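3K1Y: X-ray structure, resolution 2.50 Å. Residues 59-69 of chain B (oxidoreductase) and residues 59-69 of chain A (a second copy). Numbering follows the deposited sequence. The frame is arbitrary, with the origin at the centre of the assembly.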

# COMPACT_ATOMS: atom_id res chain seq x y z
N LEU B 59 -10.35 16.47 21.14
CA LEU B 59 -9.86 15.47 22.09
C LEU B 59 -8.34 15.43 22.16
O LEU B 59 -7.76 14.52 22.77
CB LEU B 59 -10.39 14.09 21.72
CG LEU B 59 -11.90 13.89 21.71
CD1 LEU B 59 -12.20 12.43 21.43
CD2 LEU B 59 -12.47 14.30 23.04
N ILE B 60 -7.70 16.42 21.55
CA ILE B 60 -6.25 16.50 21.52
C ILE B 60 -5.62 16.39 22.91
O ILE B 60 -4.60 15.71 23.08
CB ILE B 60 -5.81 17.81 20.83
CG1 ILE B 60 -6.20 17.74 19.35
CG2 ILE B 60 -4.31 18.01 20.97
CD1 ILE B 60 -5.92 19.01 18.57
N PRO B 61 -6.20 17.04 23.93
CA PRO B 61 -5.63 16.95 25.28
C PRO B 61 -5.72 15.53 25.84
O PRO B 61 -4.73 15.00 26.36
CB PRO B 61 -6.49 17.92 26.08
CG PRO B 61 -6.92 18.93 25.06
CD PRO B 61 -7.27 18.06 23.88
N ASP B 62 -6.89 14.91 25.72
CA ASP B 62 -7.11 13.55 26.22
C ASP B 62 -6.23 12.56 25.46
O ASP B 62 -5.66 11.63 26.04
CB ASP B 62 -8.58 13.15 26.05
CG ASP B 62 -9.54 14.22 26.55
OD1 ASP B 62 -9.57 15.31 25.93
OD2 ASP B 62 -10.24 13.96 27.56
N LEU B 63 -6.15 12.75 24.14
CA LEU B 63 -5.35 11.89 23.28
C LEU B 63 -3.88 12.00 23.70
O LEU B 63 -3.17 11.00 23.77
CB LEU B 63 -5.51 12.33 21.82
CG LEU B 63 -6.34 11.48 20.87
CD1 LEU B 63 -7.15 10.43 21.61
CD2 LEU B 63 -7.24 12.40 20.06
N MSE B 64 -3.46 13.23 24.00
CA MSE B 64 -2.09 13.49 24.43
C MSE B 64 -1.82 12.72 25.71
O MSE B 64 -0.78 12.08 25.86
CB MSE B 64 -1.91 14.99 24.68
CG MSE B 64 -0.49 15.40 25.08
SE MSE B 64 -0.31 16.31 26.79
CE MSE B 64 0.17 14.81 27.91
N THR B 65 -2.76 12.79 26.64
CA THR B 65 -2.62 12.11 27.93
C THR B 65 -2.48 10.61 27.75
O THR B 65 -1.66 9.98 28.41
CB THR B 65 -3.83 12.39 28.85
OG1 THR B 65 -3.91 13.80 29.13
CG2 THR B 65 -3.67 11.64 30.17
N ALA B 66 -3.28 10.05 26.86
CA ALA B 66 -3.22 8.62 26.61
C ALA B 66 -1.89 8.18 25.99
O ALA B 66 -1.63 6.99 25.86
CB ALA B 66 -4.38 8.19 25.72
N MSE B 67 -1.05 9.14 25.62
CA MSE B 67 0.24 8.81 25.03
C MSE B 67 1.34 8.78 26.08
O MSE B 67 2.19 7.90 26.08
CB MSE B 67 0.61 9.80 23.92
CG MSE B 67 -0.25 9.72 22.66
SE MSE B 67 -0.07 8.07 21.64
CE MSE B 67 1.61 8.44 20.77
N THR B 68 1.32 9.75 26.98
CA THR B 68 2.32 9.85 28.05
C THR B 68 1.89 8.98 29.23
O THR B 68 2.72 8.50 30.00
CB THR B 68 2.46 11.28 28.56
OG1 THR B 68 1.48 11.53 29.57
CG2 THR B 68 2.26 12.27 27.44
N THR B 69 0.59 8.79 29.37
CA THR B 69 0.03 7.97 30.43
C THR B 69 -0.51 6.70 29.78
O THR B 69 -0.36 6.52 28.58
CB THR B 69 -1.08 8.74 31.18
OG1 THR B 69 -0.49 9.80 31.93
CG2 THR B 69 -1.87 7.83 32.11
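Chain A (59-69) LIPDLMTAMTT

In chain B the stretch folds as a helix from residue 60 to 68, with L59(B) at the N-cap position and T69(B) the first residue to leave helical phi/psi. Chain A starts in the same way, L59(A) occupying the N-cap position; its first turn, residues 60 to 63, is helical, and M64(A) is the first residue to leave helical phi/psi, at -78/13. The first turn is held alike in both copies: L63(A) N donates to L59(A) O at 2.7 Å and L63(B) N to L59(B) O at 2.8 Å, while M64(A) N donates to I60(A) O at 2.8 Å and M64(B) N to I60(B) O at 2.9 Å. Beyond this turn the copies diverge. T65(B) N still reaches P61(B) O at 3.0 Å, and A66(B) N to D62(B) O (3.0 Å) follows; M67(B) N then turns to M64(B) O (3.0 Å), T68(B) N to M64(B) O is weak (3.3 Å), and T69(B) N bonds to T65(B) O (2.7 Å). In both chains the threonine hydroxyl bonds to the proline carbonyl, from T65(A) OG1 to P61(A) O at 2.8 Å and from T65(B) OG1 to P61(B) O at 3.1 Å.

The two stretches run in opposite senses where they meet. The CA atoms of I60(B) and M64(A) lie 7.1 Å apart and those of M64(B) and I60(A) 6.8 Å apart, so residue 60 of each copy faces residue 64 of the other. This reciprocal register approximates a twofold arrangement, although the different backbones and side-chain conformations make it inexact. The contact buries 407 Å², summed over both sides, and no hydrogen bond crosses it; the packing is largely apolar.

Both isoleucines direct their CA-to-CB bonds toward the partner and share the m, t rotamer. I60(B) CG2 lies 3.9 Å from M64(A) CG, while I60(B) CD1 extends to T68(A) CG2 at 3.6 Å and M67(A) CB at 4.3 Å. In the reciprocal set, I60(A) CG2 is 3.1 Å from M64(B) CG, and I60(A) CD1 is 3.2 Å from T68(B) CG2 and 3.9 Å from M67(B) CB; the first two are unusually short for carbon–carbon contacts. Each isoleucine thus spans residues 64, 67 and 68 of the opposing copy.

The selenomethionines at position 64 meet near the middle of this arrangement, with M64(A) SE 3.5 Å from M64(B) CB and 3.9 Å from I60(B) O. They do so differently: M64(A) points its CA-to-CB bond toward chain B with chi1 at -86°, whereas that of M64(B) points sideways with chi1 at -177°. Both residues are poorly ordered, so distances involving M64(A) or M64(B) deserve caution. L59(A), L59(B), D62(A) and D62(B) take no part in the contact.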

# COMPACT_ATOMS: atom_id res chain seq x y z
N LEU A 59 8.38 14.88 23.07
CA LEU A 59 7.94 16.07 22.37
C LEU A 59 6.42 16.16 22.32
O LEU A 59 5.87 17.01 21.61
CB LEU A 59 8.47 16.07 20.94
CG LEU A 59 9.96 16.24 20.70
CD1 LEU A 59 10.18 16.36 19.19
CD2 LEU A 59 10.49 17.47 21.40
N ILE A 60 5.73 15.31 23.06
CA ILE A 60 4.28 15.31 23.03
C ILE A 60 3.67 16.71 23.21
O ILE A 60 2.85 17.14 22.40
CB ILE A 60 3.71 14.32 24.05
CG1 ILE A 60 4.23 12.91 23.73
CG2 ILE A 60 2.19 14.33 23.98
CD1 ILE A 60 3.83 11.85 24.73
N PRO A 61 4.06 17.43 24.27
CA PRO A 61 3.49 18.77 24.46
C PRO A 61 3.86 19.78 23.36
O PRO A 61 3.02 20.59 22.96
CB PRO A 61 4.01 19.19 25.83
CG PRO A 61 5.27 18.38 25.99
CD PRO A 61 4.88 17.04 25.43
N ASP A 62 5.09 19.73 22.87
CA ASP A 62 5.50 20.66 21.81
C ASP A 62 4.81 20.29 20.50
O ASP A 62 4.47 21.15 19.68
CB ASP A 62 7.02 20.60 21.60
CG ASP A 62 7.79 20.60 22.91
OD1 ASP A 62 7.67 19.62 23.66
OD2 ASP A 62 8.52 21.59 23.17
N LEU A 63 4.60 18.99 20.32
CA LEU A 63 3.96 18.49 19.12
C LEU A 63 2.48 18.84 19.11
O LEU A 63 1.99 19.43 18.14
CB LEU A 63 4.14 16.97 19.04
CG LEU A 63 4.78 16.40 17.77
CD1 LEU A 63 5.96 17.25 17.34
CD2 LEU A 63 5.22 14.97 18.04
N MSE A 64 1.77 18.49 20.17
CA MSE A 64 0.35 18.79 20.20
C MSE A 64 0.03 20.24 20.54
O MSE A 64 -1.12 20.57 20.84
CB MSE A 64 -0.37 17.78 21.12
CG MSE A 64 -0.75 16.50 20.34
SE MSE A 64 -1.19 15.02 21.29
CE MSE A 64 0.25 14.03 21.09
N THR A 65 1.05 21.09 20.50
CA THR A 65 0.86 22.53 20.70
C THR A 65 0.92 23.08 19.28
O THR A 65 0.27 24.07 18.95
CB THR A 65 1.97 23.19 21.54
OG1 THR A 65 1.66 23.05 22.93
CG2 THR A 65 2.08 24.68 21.23
N ALA A 66 1.70 22.41 18.44
CA ALA A 66 1.82 22.79 17.04
C ALA A 66 0.57 22.28 16.31
O ALA A 66 0.36 22.56 15.13
CB ALA A 66 3.07 22.18 16.43
N MSE A 67 -0.27 21.53 17.03
CA MSE A 67 -1.51 21.00 16.47
C MSE A 67 -2.63 22.01 16.69
O MSE A 67 -3.30 22.44 15.76
CB MSE A 67 -1.89 19.68 17.14
CG MSE A 67 -1.20 18.45 16.56
SE MSE A 67 -1.66 18.14 14.70
CE MSE A 67 -3.47 17.50 14.96
N THR A 68 -2.82 22.37 17.96
CA THR A 68 -3.84 23.32 18.36
C THR A 68 -3.40 24.76 18.12
O THR A 68 -4.04 25.70 18.59
CB THR A 68 -4.18 23.12 19.85
OG1 THR A 68 -3.07 22.50 20.51
CG2 THR A 68 -5.42 22.23 20.00
N THR A 69 -2.31 24.93 17.38
CA THR A 69 -1.78 26.25 17.03
C THR A 69 -0.74 26.03 15.93
O THR A 69 -0.25 24.92 15.76
CB THR A 69 -1.10 26.94 18.22
OG1 THR A 69 -2.05 27.15 19.27
CG2 THR A 69 -0.54 28.28 17.79